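Local atomic coordinates of gamma-glutamyltranspeptidase (Streptomyces lincolnensis, PDB entry 6J3A), a protein that probably cleaves or transfers gamma-glutamyl or related amide groups, as a gamma-glutamyltranspeptidase homologue of the Ntn-hydrolase class. Residues Q9-S17 and S25-G33; L529-N537 and L601-G609. One frame throughout, in Å; residues are numbered along the deposited sequence.

Contact 1: Q9-S17 and S25-G33; sequences QGTFGMVSS and SAMAVLEDG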
# COMPACT_ATOMS: atom_id res chain seq x y z
N GLN A 9 -4.30 -6.46 7.45
CA GLN A 9 -4.48 -7.24 8.68
C GLN A 9 -3.24 -8.05 8.95
O GLN A 9 -2.67 -8.63 8.03
CB GLN A 9 -5.66 -8.17 8.52
CG GLN A 9 -7.00 -7.48 8.67
CD GLN A 9 -8.16 -8.41 8.40
OE1 GLN A 9 -8.17 -9.12 7.40
NE2 GLN A 9 -9.14 -8.39 9.29
N GLY A 10 -2.83 -8.13 10.21
CA GLY A 10 -1.55 -8.78 10.56
C GLY A 10 -1.36 -8.99 12.04
O GLY A 10 -2.28 -8.77 12.82
N THR A 11 -0.16 -9.43 12.41
CA THR A 11 0.17 -9.79 13.80
C THR A 11 1.56 -9.36 14.28
O THR A 11 2.00 -9.77 15.36
CB THR A 11 0.11 -11.32 13.98
OG1 THR A 11 0.98 -11.95 13.03
CG2 THR A 11 -1.29 -11.82 13.77
N PHE A 12 2.25 -8.54 13.49
CA PHE A 12 3.59 -8.09 13.82
C PHE A 12 3.66 -6.58 14.03
O PHE A 12 4.33 -6.12 14.95
CB PHE A 12 4.60 -8.53 12.76
CG PHE A 12 5.99 -8.06 13.08
CD1 PHE A 12 6.75 -8.69 14.06
CD2 PHE A 12 6.51 -6.92 12.46
CE1 PHE A 12 8.02 -8.22 14.39
CE2 PHE A 12 7.78 -6.45 12.78
CZ PHE A 12 8.54 -7.11 13.75
N GLY A 13 3.03 -5.80 13.16
CA GLY A 13 3.05 -4.35 13.30
C GLY A 13 2.32 -3.66 12.16
O GLY A 13 2.18 -4.24 11.08
N MET A 14 1.85 -2.44 12.40
CA MET A 14 1.15 -1.66 11.37
C MET A 14 1.52 -0.19 11.45
O MET A 14 1.63 0.36 12.55
CB MET A 14 -0.37 -1.81 11.50
CG MET A 14 -0.93 -3.17 11.09
SD MET A 14 -0.84 -3.49 9.32
CE MET A 14 -1.18 -5.25 9.32
N VAL A 15 1.73 0.42 10.28
CA VAL A 15 2.02 1.85 10.18
C VAL A 15 1.14 2.52 9.12
O VAL A 15 0.91 1.96 8.07
CB VAL A 15 3.51 2.11 9.86
CG1 VAL A 15 3.79 3.60 9.81
CG2 VAL A 15 4.43 1.43 10.88
N SER A 16 0.67 3.72 9.42
CA SER A 16 -0.06 4.52 8.45
C SER A 16 0.38 5.99 8.52
O SER A 16 0.17 6.65 9.53
CB SER A 16 -1.56 4.40 8.69
OG SER A 16 -2.27 4.96 7.60
N SER A 17 0.98 6.46 7.42
CA SER A 17 1.46 7.83 7.26
C SER A 17 0.78 8.53 6.11
O SER A 17 0.01 7.93 5.34
CB SER A 17 2.97 7.86 6.95
OG SER A 17 3.71 7.64 8.12
N SER A 25 9.80 3.31 6.61
CA SER A 25 10.97 3.58 7.44
C SER A 25 10.64 3.26 8.89
O SER A 25 11.42 2.62 9.60
CB SER A 25 11.44 5.04 7.31
OG SER A 25 11.92 5.32 6.00
N ALA A 26 9.46 3.70 9.33
CA ALA A 26 8.93 3.36 10.66
C ALA A 26 8.74 1.84 10.81
O ALA A 26 9.04 1.27 11.86
CB ALA A 26 7.62 4.08 10.89
N MET A 27 8.25 1.20 9.76
CA MET A 27 8.06 -0.24 9.75
C MET A 27 9.40 -0.97 9.84
O MET A 27 9.50 -1.99 10.51
CB MET A 27 7.34 -0.66 8.49
CG MET A 27 6.95 -2.12 8.46
SD MET A 27 5.63 -2.42 9.63
CE MET A 27 5.72 -4.20 9.78
N ALA A 28 10.40 -0.45 9.14
CA ALA A 28 11.77 -0.97 9.23
C ALA A 28 12.26 -1.05 10.69
O ALA A 28 12.94 -2.00 11.07
CB ALA A 28 12.72 -0.13 8.39
N VAL A 29 11.90 -0.06 11.49
CA VAL A 29 12.27 -0.03 12.90
C VAL A 29 11.58 -1.16 13.66
O VAL A 29 12.20 -1.81 14.51
CB VAL A 29 11.96 1.35 13.51
CG1 VAL A 29 12.12 1.33 15.04
CG2 VAL A 29 12.88 2.39 12.89
N LEU A 30 10.31 -1.41 13.35
CA LEU A 30 9.61 -2.54 13.96
C LEU A 30 10.29 -3.86 13.60
O LEU A 30 10.57 -4.66 14.48
CB LEU A 30 8.14 -2.56 13.55
CG LEU A 30 7.30 -1.36 14.00
CD1 LEU A 30 5.84 -1.56 13.60
CD2 LEU A 30 7.39 -1.12 15.50
N GLU A 31 10.61 -4.03 12.31
CA GLU A 31 11.32 -5.21 11.82
C GLU A 31 12.68 -5.45 12.50
O GLU A 31 13.14 -6.58 12.62
CB GLU A 31 11.54 -5.11 10.31
CG GLU A 31 10.28 -5.13 9.45
CD GLU A 31 9.57 -6.47 9.43
OE1 GLU A 31 8.50 -6.55 8.78
OE2 GLU A 31 10.06 -7.44 10.07
N ASP A 32 13.29 -4.36 12.95
CA ASP A 32 14.57 -4.38 13.63
C ASP A 32 14.42 -4.49 15.17
O ASP A 32 15.38 -4.28 15.92
CB ASP A 32 15.32 -3.09 13.21
CG ASP A 32 16.84 -3.24 13.22
OD1 ASP A 32 17.36 -4.25 12.68
OD2 ASP A 32 17.51 -2.32 13.74
N GLY A 33 13.21 -4.82 15.63
CA GLY A 33 12.95 -5.11 17.04
C GLY A 33 12.55 -3.91 17.88
O GLY A 33 12.42 -4.02 19.09

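Contact 2: L529-N537 and L601-G609; sequences LQGAIDAPN and LSAAANPRG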
# COMPACT_ATOMS: atom_id res chain seq x y z
N LEU A 529 -11.79 0.19 8.15
CA LEU A 529 -10.94 1.36 8.16
C LEU A 529 -10.84 2.01 6.78
O LEU A 529 -11.18 3.18 6.63
CB LEU A 529 -9.52 1.01 8.65
CG LEU A 529 -9.34 0.42 10.05
CD1 LEU A 529 -7.85 0.20 10.36
CD2 LEU A 529 -9.97 1.29 11.14
N GLN A 530 -10.41 1.23 5.79
CA GLN A 530 -10.20 1.79 4.44
C GLN A 530 -11.50 2.21 3.74
O GLN A 530 -11.51 3.19 3.01
CB GLN A 530 -9.40 0.82 3.56
CG GLN A 530 -8.96 1.40 2.22
CD GLN A 530 -7.91 2.49 2.33
OE1 GLN A 530 -6.87 2.30 2.97
NE2 GLN A 530 -8.17 3.63 1.69
N GLY A 531 -12.58 1.47 3.96
CA GLY A 531 -13.88 1.84 3.40
C GLY A 531 -14.36 3.17 3.98
O GLY A 531 -15.01 3.96 3.29
N ALA A 532 -14.02 3.40 5.25
CA ALA A 532 -14.32 4.67 5.92
C ALA A 532 -13.48 5.81 5.34
O ALA A 532 -13.99 6.89 5.08
CB ALA A 532 -14.11 4.56 7.42
N ILE A 533 -12.19 5.54 5.11
CA ILE A 533 -11.30 6.51 4.48
C ILE A 533 -11.69 6.84 3.04
O ILE A 533 -11.77 8.01 2.67
CB ILE A 533 -9.84 6.02 4.49
CG1 ILE A 533 -9.33 6.02 5.94
CG2 ILE A 533 -8.97 6.89 3.60
CD1 ILE A 533 -7.91 5.52 6.13
N ASP A 534 -11.89 5.80 2.22
CA ASP A 534 -12.39 5.93 0.84
C ASP A 534 -13.69 6.71 0.78
O ASP A 534 -13.90 7.48 -0.15
CB ASP A 534 -12.64 4.56 0.18
CG ASP A 534 -11.37 3.91 -0.37
OD1 ASP A 534 -10.24 4.29 0.01
OD2 ASP A 534 -11.53 2.98 -1.19
N ALA A 535 -14.56 6.53 1.78
CA ALA A 535 -15.88 7.17 1.77
C ALA A 535 -15.79 8.65 1.39
O ALA A 535 -14.87 9.36 1.84
CB ALA A 535 -16.56 7.01 3.11
N PRO A 536 -16.74 9.13 0.55
CA PRO A 536 -16.84 10.56 0.29
C PRO A 536 -16.84 11.35 1.58
O PRO A 536 -17.62 11.03 2.50
CB PRO A 536 -18.18 10.69 -0.45
CG PRO A 536 -18.35 9.39 -1.13
CD PRO A 536 -17.76 8.37 -0.20
N ASN A 537 -15.95 12.33 1.67
CA ASN A 537 -15.81 13.17 2.85
C ASN A 537 -16.15 14.61 2.45
O ASN A 537 -16.30 14.91 1.26
CB ASN A 537 -14.39 13.04 3.43
CG ASN A 537 -14.33 13.22 4.95
OD1 ASN A 537 -15.13 13.93 5.51
ND2 ASN A 537 -13.38 12.57 5.60
N LEU A 601 -3.77 -6.89 14.34
CA LEU A 601 -3.47 -5.50 14.02
C LEU A 601 -3.95 -5.18 12.62
O LEU A 601 -3.82 -6.02 11.72
CB LEU A 601 -1.96 -5.29 14.09
CG LEU A 601 -1.30 -5.82 15.36
CD1 LEU A 601 0.19 -5.56 15.35
CD2 LEU A 601 -1.93 -5.19 16.58
N SER A 602 -4.49 -3.98 12.42
CA SER A 602 -4.90 -3.56 11.08
C SER A 602 -4.44 -2.14 10.75
O SER A 602 -3.90 -1.44 11.60
CB SER A 602 -6.42 -3.77 10.87
OG SER A 602 -7.17 -3.17 11.89
N ALA A 603 -4.61 -1.74 9.49
CA ALA A 603 -4.20 -0.42 9.01
C ALA A 603 -4.85 -0.08 7.70
O ALA A 603 -5.09 -0.95 6.87
CB ALA A 603 -2.70 -0.35 8.84
N ALA A 604 -5.14 1.21 7.54
CA ALA A 604 -5.62 1.76 6.29
C ALA A 604 -4.95 3.11 6.05
O ALA A 604 -4.28 3.64 6.94
CB ALA A 604 -7.13 1.89 6.30
N ALA A 605 -5.10 3.64 4.84
CA ALA A 605 -4.55 4.94 4.50
C ALA A 605 -5.25 5.57 3.31
O ALA A 605 -5.75 4.89 2.42
CB ALA A 605 -3.05 4.84 4.24
N ASN A 606 -5.23 6.90 3.31
CA ASN A 606 -5.87 7.72 2.29
C ASN A 606 -5.21 7.58 0.92
O ASN A 606 -3.98 7.65 0.83
CB ASN A 606 -5.84 9.18 2.72
CG ASN A 606 -6.14 10.13 1.58
OD1 ASN A 606 -7.26 10.18 1.08
ND2 ASN A 606 -5.12 10.86 1.15
N PRO A 607 -6.02 7.39 -0.15
CA PRO A 607 -5.47 7.30 -1.50
C PRO A 607 -5.35 8.64 -2.24
O PRO A 607 -4.69 8.69 -3.28
CB PRO A 607 -6.49 6.40 -2.19
CG PRO A 607 -7.78 6.82 -1.58
CD PRO A 607 -7.48 7.20 -0.16
N ARG A 608 -5.99 9.68 -1.72
CA ARG A 608 -6.06 10.97 -2.40
C ARG A 608 -4.69 11.62 -2.38
O ARG A 608 -4.08 11.74 -1.32
CB ARG A 608 -7.08 11.89 -1.72
CG ARG A 608 -8.49 11.33 -1.59
CD ARG A 608 -9.30 12.17 -0.62
NE ARG A 608 -10.65 11.64 -0.42
CZ ARG A 608 -10.97 10.61 0.36
NH1 ARG A 608 -10.04 9.95 1.04
NH2 ARG A 608 -12.25 10.25 0.46
N GLY A 609 -4.21 12.03 -3.57
CA GLY A 609 -2.88 12.62 -3.74
C GLY A 609 -1.76 11.59 -3.91
O GLY A 609 -0.60 11.95 -3.92

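Contact 1: Q9-S17 and S25-G33
Phe12 reaches across to the last turn of the helix and meets it with the rim of its ring. With CG anti to the backbone N (chi1 179°), the ring is carried out from the loop toward the helix, and CZ comes to 3.3 Å from Leu30 O, near the ring plane. Another part of the rim, CD2, meets the methyl CE of Met27 at 3.9 Å. Glu31 bends back at chi2 (-69°), bringing OE2 to 3.7 Å from Phe12 CE2, with carboxylate and ring planes only 20° apart; its charge is paired with Arg617, which also makes a cation-pi contact with Phe12. Cut back to an alanine, this position is likely to open a gap beside Met27 and Leu30 and to leave Arg617 without its aromatic partner. Further along, Leu30 CD1 packs 4.0 Å from Gly13 CA, where a side chain would clash. Val15 straddles the Ala26 methyl: its CG1 lies 4.0 Å from Ala26 CB, and CG2 also faces Met27. No hydrogen bond crosses; the joint is mainly van der Waals packing. Phe12 and Gly13 form a classic beta bulge opposite Arg617, and beyond it helix 20-31 runs back antiparallel over strand 13-17, the helix-on-sheet layering of the Ntn-hydrolase fold.

Contact 2: L529-N537 and L601-G609
Helix-on-sheet packing of the Ntn-hydrolase fold brings helix 529-534 against strand 601-605, nearly parallel at 15°, with an arginine closing the end where both segments leave regular structure. The Ala604 methyl sits at the middle of the interface, its CB 3.5 Å from Leu529 CB and 3.7 Å from Ile533 CD1. Gln530, bent at chi2 (69°), turns its amide onto the strand backbone. Ala605 N gives OE1 a nearly straight bond of 2.9 Å, while NE2 donates to Ala605 O at 2.8 Å from above that carbonyl plane. The same NE2 also donates to Asp534 OD1, so the amide is fixed in rotation. At the far end, Arg608 grips Ile533 O end-on with NH1 (3.1 Å) and NH2 (3.2 Å), the NH2 bond lying in the carbonyl plane. Asn606 OD1 accepts from both Arg608 N, making an Asx turn, and Arg608 NH1 at 2.8 Å, so it holds the guanidinium at its edge, in its plane. Glu560 takes NE in a salt bridge. Buried polar groups are thus paired both across the joint and within each segment: one amide serves backbone N and O of Ala605, and a guanidinium, its charge probably balanced by Glu560, satisfies a carbonyl at the helix end.

The two contacts follow each other along the chain, contact 1 near the N-terminus and contact 2 near the C-terminus, with centres about 18 Å apart. They nevertheless meet directly. Strands 8-10 and 601-605 are sheet neighbours, joined where Gly10 N lies 2.8 Å from Leu601 O, and Ser16 OG of strand 13-17 approaches Ala604 O at 2.5 Å, probably as a hydrogen bond. Met14 packs on the same strand through CG, against Ser602 O. Strands 13-17 and 601-605 therefore face each other, with helix 20-31 outside one and helix 529-534 outside the other, bringing N-terminal and C-terminal parts of the chain together in one layered arrangement. Both contacts also touch the second subunit.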